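Local coordinates for putative exported protein (Bordetella pertussis Tohama I, PDB 2PFZ) that binds pyroglutamic acid as the extracytoplasmic solute receptor of a tripartite ATP-independent periplasmic (TRAP) transport system, at residues G87-A90 and S91-Y95; D218-P222 and A223-A227; G239-L242 and S243-N247; D290-A293 and M294-Y298. One frame throughout, in Å; residues are numbered along the deposited sequence.

Contact 1: G87-A90 and S91-Y95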
# COMPACT_ATOMS: atom_id res chain seq x y z
N GLY A 87 12.55 -3.49 4.35
CA GLY A 87 12.39 -4.95 4.32
C GLY A 87 11.14 -5.30 5.10
O GLY A 87 10.58 -4.44 5.78
N TYR A 88 10.72 -6.57 5.02
CA TYR A 88 9.49 -7.02 5.70
C TYR A 88 9.55 -6.88 7.23
O TYR A 88 8.58 -6.46 7.86
CB TYR A 88 9.12 -8.43 5.27
CG TYR A 88 8.41 -8.47 3.94
CD1 TYR A 88 7.04 -8.19 3.85
CD2 TYR A 88 9.10 -8.75 2.74
CE1 TYR A 88 6.36 -8.22 2.63
CE2 TYR A 88 8.41 -8.78 1.50
CZ TYR A 88 7.04 -8.51 1.47
OH TYR A 88 6.36 -8.55 0.27
N ASP A 89 10.67 -7.24 7.85
CA ASP A 89 10.78 -7.12 9.30
C ASP A 89 10.75 -5.67 9.76
O ASP A 89 10.03 -5.30 10.71
CB ASP A 89 12.05 -7.82 9.81
CG ASP A 89 12.24 -7.66 11.30
OD1 ASP A 89 11.39 -8.15 12.06
OD2 ASP A 89 13.25 -7.04 11.70
N ALA A 90 11.54 -4.82 9.10
CA ALA A 90 11.53 -3.40 9.46
C ALA A 90 10.16 -2.81 9.20
O ALA A 90 9.65 -1.99 9.99
CB ALA A 90 12.60 -2.64 8.67
N SER A 91 9.52 -3.24 8.12
CA SER A 91 8.18 -2.75 7.79
C SER A 91 7.16 -3.16 8.87
O SER A 91 6.33 -2.34 9.28
CB SER A 91 7.70 -3.32 6.45
OG SER A 91 6.36 -2.90 6.17
N PHE A 92 7.20 -4.42 9.30
CA PHE A 92 6.30 -4.84 10.39
C PHE A 92 6.56 -4.05 11.69
O PHE A 92 5.64 -3.64 12.42
CB PHE A 92 6.39 -6.34 10.65
CG PHE A 92 5.25 -6.85 11.48
CD1 PHE A 92 4.01 -7.08 10.90
CD2 PHE A 92 5.39 -7.03 12.85
CE1 PHE A 92 2.93 -7.50 11.65
CE2 PHE A 92 4.33 -7.47 13.61
CZ PHE A 92 3.10 -7.71 13.02
N LYS A 93 7.81 -3.84 12.01
CA LYS A 93 8.13 -3.01 13.19
C LYS A 93 7.69 -1.56 13.04
O LYS A 93 7.20 -0.95 14.01
CB LYS A 93 9.62 -3.12 13.49
CG LYS A 93 9.95 -4.53 13.94
CD LYS A 93 11.41 -4.81 14.12
CE LYS A 93 11.53 -6.11 14.94
NZ LYS A 93 12.61 -7.03 14.51
N LEU A 94 7.82 -1.00 11.84
CA LEU A 94 7.33 0.36 11.60
C LEU A 94 5.84 0.40 11.81
O LEU A 94 5.31 1.30 12.42
CB LEU A 94 7.67 0.84 10.18
CG LEU A 94 7.29 2.30 9.86
CD1 LEU A 94 8.00 3.29 10.82
CD2 LEU A 94 7.65 2.61 8.39
N TYR A 95 5.16 -0.60 11.26
CA TYR A 95 3.72 -0.76 11.46
C TYR A 95 3.34 -0.77 12.94
O TYR A 95 2.42 -0.05 13.35
CB TYR A 95 3.26 -2.05 10.76
CG TYR A 95 1.83 -2.52 11.06
CD1 TYR A 95 0.79 -1.60 11.33
CD2 TYR A 95 1.51 -3.88 11.02
CE1 TYR A 95 -0.53 -2.05 11.57
CE2 TYR A 95 0.19 -4.33 11.28
CZ TYR A 95 -0.80 -3.42 11.55
OH TYR A 95 -2.09 -3.89 11.75
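Asp-89 and Lys-93, one helical turn apart, run obliquely across each other and join their charged ends in an i to i+4 salt bridge. Lys-93 NZ reaches Asp-89 OD2 at 2.9 Å, on the syn lone pair of that oxygen, and makes a weak second bond of 3.0 Å to Asp-89 OD1, a fork that limits how far the carboxylate can turn. The carboxylate is brought there by a first torsion that places CG opposite the backbone nitrogen of Asp-89 (chi1 177°), while the lysine runs back over the Asp-89 carbonyl, its CG 3.3 Å from Asp-89 O, and bends only at its last torsion. Beneath the pair lie the opening turns of the helix, which starts after Gly-87 at the N-cap: Ser-91 N bonds to Gly-87 O at 2.8 Å and Leu-94 N to Ala-90 O at 2.8 Å. Elsewhere round the helix, the Tyr-88 hydroxyl is hydrogen-bonded to Ser-243 OG, and Phe-92 packs on Trp-240. The start of helix 88-107 is thus packed between helix 222-256, strand 111-118 and, through Ala-90 and Leu-94, Tyr-298 of helix 289-299.

Contact 2: D218-P222 and A223-A227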
# COMPACT_ATOMS: atom_id res chain seq x y z
N ASP A 218 -20.72 -2.07 15.82
CA ASP A 218 -21.49 -2.01 17.06
C ASP A 218 -22.87 -2.65 16.96
O ASP A 218 -23.43 -3.12 17.97
CB ASP A 218 -21.63 -0.55 17.50
CG ASP A 218 -20.39 -0.03 18.20
OD1 ASP A 218 -19.44 -0.81 18.40
OD2 ASP A 218 -20.36 1.17 18.54
N ALA A 219 -23.42 -2.65 15.75
CA ALA A 219 -24.73 -3.24 15.49
C ALA A 219 -24.70 -4.76 15.51
O ALA A 219 -25.75 -5.40 15.65
CB ALA A 219 -25.28 -2.74 14.16
N LEU A 220 -23.51 -5.35 15.41
CA LEU A 220 -23.38 -6.81 15.39
C LEU A 220 -23.42 -7.35 16.80
O LEU A 220 -23.04 -6.67 17.75
CB LEU A 220 -22.03 -7.23 14.78
CG LEU A 220 -21.51 -6.68 13.44
CD1 LEU A 220 -20.02 -7.00 13.35
CD2 LEU A 220 -22.26 -7.24 12.23
N ASP A 221 -23.83 -8.61 16.93
CA ASP A 221 -23.79 -9.27 18.23
C ASP A 221 -22.35 -9.59 18.59
O ASP A 221 -21.49 -9.71 17.69
CB ASP A 221 -24.68 -10.52 18.24
CG ASP A 221 -24.22 -11.58 17.27
OD1 ASP A 221 -24.84 -11.71 16.21
OD2 ASP A 221 -23.23 -12.29 17.57
N PRO A 222 -22.06 -9.67 19.91
CA PRO A 222 -20.71 -9.94 20.43
C PRO A 222 -19.94 -11.09 19.78
O PRO A 222 -18.75 -10.93 19.52
CB PRO A 222 -20.96 -10.21 21.92
CG PRO A 222 -22.10 -9.29 22.22
CD PRO A 222 -23.00 -9.42 21.01
N ALA A 223 -20.59 -12.22 19.52
CA ALA A 223 -19.91 -13.36 18.91
C ALA A 223 -19.47 -13.05 17.48
O ALA A 223 -18.37 -13.43 17.05
CB ALA A 223 -20.79 -14.59 18.92
N THR A 224 -20.35 -12.36 16.75
CA THR A 224 -20.09 -11.95 15.37
C THR A 224 -18.97 -10.90 15.33
O THR A 224 -18.11 -10.95 14.46
CB THR A 224 -21.38 -11.44 14.70
OG1 THR A 224 -22.37 -12.48 14.78
CG2 THR A 224 -21.14 -11.09 13.23
N GLN A 225 -18.98 -9.97 16.27
CA GLN A 225 -17.85 -9.04 16.45
C GLN A 225 -16.54 -9.80 16.62
O GLN A 225 -15.55 -9.52 15.95
CB GLN A 225 -18.09 -8.15 17.66
CG GLN A 225 -19.28 -7.23 17.53
CD GLN A 225 -19.40 -6.28 18.69
OE1 GLN A 225 -18.74 -6.44 19.73
NE2 GLN A 225 -20.25 -5.28 18.53
N GLN A 226 -16.54 -10.79 17.52
CA GLN A 226 -15.32 -11.53 17.81
C GLN A 226 -14.90 -12.37 16.63
O GLN A 226 -13.71 -12.50 16.36
CB GLN A 226 -15.46 -12.34 19.11
CG GLN A 226 -15.50 -11.45 20.36
CD GLN A 226 -14.39 -10.38 20.35
OE1 GLN A 226 -13.22 -10.69 20.59
NE2 GLN A 226 -14.77 -9.12 20.07
N ALA A 227 -15.87 -12.89 15.89
CA ALA A 227 -15.60 -13.63 14.66
C ALA A 227 -14.89 -12.74 13.62
O ALA A 227 -13.91 -13.15 12.99
CB ALA A 227 -16.89 -14.17 14.10
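Asp-221 OD2 is gripped by two groups of Thr-224: the backbone N-H, at 3.0 Å from Thr-224 N to Asp-221 OD2, and the hydroxyl, with Thr-224 OG1 2.9 Å from the same oxygen. The amide bond is fairly straight, 157° at the hydrogen, yet its donor stands above the carboxylate, 44° out of the plane. The hydroxyl contact is weak, and Asp-221 OD1 lies almost as near to Thr-224 OG1, so the one proton may serve either oxygen. Asp-221 CG sits between its own backbone nitrogen and carbonyl carbon (chi1 63°), which folds the short side chain over the chain that follows, so that the aspartate side chain crosses that of Thr-224 at about a right angle. This is an N-cap: Asp-221 stands just before helix 222-256, with Pro-222 in the first turn, and its side chain accepts from an amide that has no preceding turn to bond to. The negative charge also lies at the positive end of the helix dipole, probably a favourable placement. Backbone bonding begins at once behind the cap, Gln-225 N meeting Asp-221 O at 2.9 Å. On the inner side, Leu-220 CD2 touches Thr-224 CG2 at 4.1 Å, the two side chains again crossing nearly perpendicularly, and Leu-220 CB packs 3.9 Å from Gln-225 CG. The extended Gln-225 side chain reaches back past the loop, its NE2 bonding to the carbonyl of Phe-217 near the end of helix 214-218. Lys-33 lies against both Asp-221 and Thr-224, and Leu-220 rests on Thr-1.

Contact 3: G239-L242 and S243-N247; sequences GWKL and SQEKN
The carboxylate of Glu-245 is met on its syn side by Lys-241, whose NZ stands 2.7 Å from Glu-245 OE2 and only 17° out of the carboxylate plane. The lysine chain approaches obliquely, its CG also 3.4 Å from Glu-245 OE2, while the aliphatic part of the glutamate lies over the preceding turn with Glu-245 CG 3.3 Å from Lys-241 O. At the other oxygen a water donates to Glu-245 OE1 and accepts a weak bond from Lys-241 NZ, closing a ring through solvent. The second flat group, the indole of Trp-240, leads away from this turn: its NE1 edge donates to Ser-116 O of strand 111-118, and the edge of Phe-92 at CD1 stands over one face of the indole. A third, the amide of Gln-244, is tied back to the helix by another water, which donates to Trp-240 O and takes a weak bond from Gln-244 NE2. With CG anti to the Lys-241 nitrogen (chi1 -179°) and the chain extended up to its final bend, the lysine spans the four residues to Glu-245. Ser-243, on the inner side of helix 222-256, hydrogen-bonds to Ala-118 O, and its side chain is about 8 Å from the bound pyroglutamic acid. The chemistry is therefore divided: an exposed i to i+4 salt bridge with its water partner, and directional hydrogen bonds from Trp-240 and Ser-243 joining the helix to strand 111-118.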
# COMPACT_ATOMS: atom_id res chain seq x y z
N GLY A 239 -1.80 -12.34 5.08
CA GLY A 239 -1.48 -11.30 4.09
C GLY A 239 0.01 -10.97 4.09
O GLY A 239 0.64 -10.85 3.02
N TRP A 240 0.59 -10.83 5.28
CA TRP A 240 2.04 -10.58 5.36
C TRP A 240 2.80 -11.77 4.80
O TRP A 240 3.80 -11.60 4.09
CB TRP A 240 2.47 -10.28 6.80
CG TRP A 240 2.15 -8.88 7.21
CD1 TRP A 240 0.93 -8.39 7.63
CD2 TRP A 240 3.05 -7.77 7.23
NE1 TRP A 240 1.03 -7.05 7.91
CE2 TRP A 240 2.32 -6.64 7.66
CE3 TRP A 240 4.42 -7.62 6.94
CZ2 TRP A 240 2.91 -5.37 7.79
CZ3 TRP A 240 5.00 -6.34 7.06
CH2 TRP A 240 4.26 -5.25 7.49
N LYS A 241 2.32 -12.97 5.14
CA LYS A 241 2.86 -14.23 4.64
C LYS A 241 2.87 -14.28 3.11
O LYS A 241 3.93 -14.51 2.49
CB LYS A 241 2.07 -15.41 5.23
CG LYS A 241 2.53 -16.82 4.81
CD LYS A 241 1.49 -17.88 5.25
CE LYS A 241 1.83 -19.29 4.72
NZ LYS A 241 3.26 -19.70 4.95
N LEU A 242 1.72 -14.04 2.49
CA LEU A 242 1.60 -14.15 1.03
C LEU A 242 2.36 -13.04 0.30
O LEU A 242 2.89 -13.26 -0.78
CB LEU A 242 0.14 -14.21 0.58
CG LEU A 242 -0.67 -15.53 0.77
CD1 LEU A 242 -0.48 -16.32 2.13
CD2 LEU A 242 -2.15 -15.25 0.52
N SER A 243 2.43 -11.86 0.92
CA SER A 243 3.13 -10.74 0.33
C SER A 243 4.61 -11.08 0.17
O SER A 243 5.17 -10.95 -0.91
CB SER A 243 2.97 -9.49 1.20
OG SER A 243 3.53 -8.36 0.53
N GLN A 244 5.21 -11.56 1.25
CA GLN A 244 6.66 -11.88 1.24
C GLN A 244 6.95 -13.08 0.36
O GLN A 244 7.89 -13.06 -0.44
CB GLN A 244 7.15 -12.16 2.64
CG GLN A 244 8.64 -12.56 2.69
CD GLN A 244 9.16 -12.70 4.11
OE1 GLN A 244 10.22 -13.29 4.33
NE2 GLN A 244 8.43 -12.14 5.07
N GLU A 245 6.15 -14.14 0.52
CA GLU A 245 6.34 -15.38 -0.25
C GLU A 245 6.26 -15.19 -1.76
O GLU A 245 7.08 -15.75 -2.51
CB GLU A 245 5.37 -16.47 0.26
CG GLU A 245 5.81 -17.03 1.64
CD GLU A 245 4.89 -18.10 2.18
OE1 GLU A 245 3.98 -18.57 1.43
OE2 GLU A 245 5.07 -18.48 3.35
N LYS A 246 5.31 -14.37 -2.21
CA LYS A 246 5.10 -14.19 -3.66
C LYS A 246 6.05 -13.18 -4.29
O LYS A 246 6.21 -13.14 -5.53
CB LYS A 246 3.64 -13.85 -3.96
CG LYS A 246 2.71 -15.03 -3.76
CD LYS A 246 1.27 -14.67 -4.08
CE LYS A 246 0.31 -15.65 -3.40
NZ LYS A 246 0.52 -17.08 -3.76
N ASN A 247 6.71 -12.38 -3.46
CA ASN A 247 7.60 -11.33 -3.96
C ASN A 247 8.68 -11.92 -4.88
O ASN A 247 8.91 -11.41 -5.99
CB ASN A 247 8.18 -10.51 -2.78
CG ASN A 247 9.11 -9.38 -3.23
OD1 ASN A 247 10.20 -9.20 -2.65
ND2 ASN A 247 8.70 -8.61 -4.23
O HOH W 1 6.07 -11.54 5.90
O HOH W 2 3.12 -20.89 1.94

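Contact 4: D290-A293 and M294-Y298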
# COMPACT_ATOMS: atom_id res chain seq x y z
N ASP A 290 3.73 13.73 17.80
CA ASP A 290 3.27 12.37 17.43
C ASP A 290 4.24 11.71 16.47
O ASP A 290 4.49 10.50 16.56
CB ASP A 290 1.90 12.39 16.77
CG ASP A 290 0.78 12.76 17.72
OD1 ASP A 290 1.02 12.97 18.95
OD2 ASP A 290 -0.35 12.86 17.21
N GLY A 291 4.79 12.49 15.56
CA GLY A 291 5.78 11.98 14.61
C GLY A 291 7.03 11.48 15.32
O GLY A 291 7.48 10.38 15.07
N GLN A 292 7.56 12.30 16.23
CA GLN A 292 8.68 11.89 17.06
C GLN A 292 8.40 10.64 17.88
O GLN A 292 9.24 9.76 17.95
CB GLN A 292 9.11 13.02 18.01
CG GLN A 292 10.59 12.92 18.51
CD GLN A 292 11.59 12.70 17.37
OE1 GLN A 292 11.76 13.57 16.51
NE2 GLN A 292 12.26 11.55 17.37
N ALA A 293 7.22 10.53 18.47
CA ALA A 293 6.88 9.35 19.26
C ALA A 293 6.89 8.11 18.38
O ALA A 293 7.41 7.08 18.80
CB ALA A 293 5.53 9.51 19.94
N MET A 294 6.33 8.21 17.18
CA MET A 294 6.28 7.06 16.27
C MET A 294 7.69 6.66 15.90
O MET A 294 8.04 5.49 15.94
CB MET A 294 5.47 7.39 15.02
CG MET A 294 3.96 7.31 15.26
SD MET A 294 2.95 7.63 13.81
CE MET A 294 2.49 9.34 14.12
N ILE A 295 8.51 7.64 15.53
CA ILE A 295 9.85 7.32 15.08
C ILE A 295 10.69 6.74 16.23
O ILE A 295 11.46 5.79 16.02
CB ILE A 295 10.48 8.53 14.32
CG1 ILE A 295 11.16 8.07 13.02
CG2 ILE A 295 11.34 9.37 15.24
CD1 ILE A 295 10.14 7.63 11.93
N ASP A 296 10.52 7.26 17.45
CA ASP A 296 11.19 6.70 18.61
C ASP A 296 10.78 5.27 18.87
O ASP A 296 11.65 4.41 19.06
CB ASP A 296 11.00 7.56 19.87
CG ASP A 296 11.72 8.91 19.80
OD1 ASP A 296 12.55 9.15 18.88
OD2 ASP A 296 11.49 9.75 20.68
N ALA A 297 9.47 4.98 18.83
CA ALA A 297 8.99 3.61 19.02
C ALA A 297 9.51 2.66 17.96
O ALA A 297 9.83 1.52 18.24
CB ALA A 297 7.45 3.54 19.08
N TYR A 298 9.60 3.15 16.72
CA TYR A 298 10.14 2.32 15.63
C TYR A 298 11.62 2.00 15.86
O TYR A 298 12.08 0.88 15.60
CB TYR A 298 9.96 3.05 14.30
CG TYR A 298 10.70 2.43 13.14
CD1 TYR A 298 10.44 1.12 12.75
CD2 TYR A 298 11.65 3.16 12.43
CE1 TYR A 298 11.12 0.54 11.68
CE2 TYR A 298 12.34 2.59 11.35
CZ TYR A 298 12.06 1.28 10.99
OH TYR A 298 12.71 0.68 9.93
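Gln-292 and Asp-296, four residues apart, supply the polar side-chain bond of this turn. Gln-292 NE2 donates to Asp-296 OD1 at 2.9 Å, the oxygen lying in the amide plane of the glutamine, whereas the donor stands above the carboxylate, 44° out of its plane. The planes of the two flat groups are 46° apart. A bend at the second torsion of Gln-292 (chi2 50°) brings the amide over toward Asp-296. Van der Waals contact comes next: the CG2 methyl of Ile-295 lies 3.2 Å from Gln-292 NE2, tight for a carbon and an amide nitrogen. Met-294 curls back along the preceding turn, bent at its last torsion, so that its CE sits 3.4 Å from Asp-290 O and 4.1 Å from Asp-290 CB. Outside the turn, Met-294 packs on Val-75, Leu-78 and Phe-101, and Ile-295 packs on Leu-78 and on Leu-280 of helix 266-287. The backbone is regular alpha-helix, with Asp-296 N on Gln-292 O at 2.9 Å and Ala-297 N on Ala-293 O at 2.9 Å. Chemically, the turn combines a neutral amide, which probably damps the aspartate charge without cancelling it, with Met-294 and Ile-295, which pack helix 289-299 on its neighbours.

Overall arrangement
Along the chain the contacts follow in numerical order, each a local stretch of helix or a helix cap. Contacts 2 and 3 share helix 222-256, one at its N-terminal cap and the other midway along it, their centres about 29 Å apart. Contact 1, at the start of helix 88-107, is the hub: it touches contact 3 on helix 222-256 and contact 4 on helix 289-299, with centres about 13 and 14 Å away. Contacts 3 and 4 do not touch. Contacts 1 and 3 thus join two helices close to the pyroglutamic acid pocket, whereas contact 2 lies at a far end of this solute-binding fold.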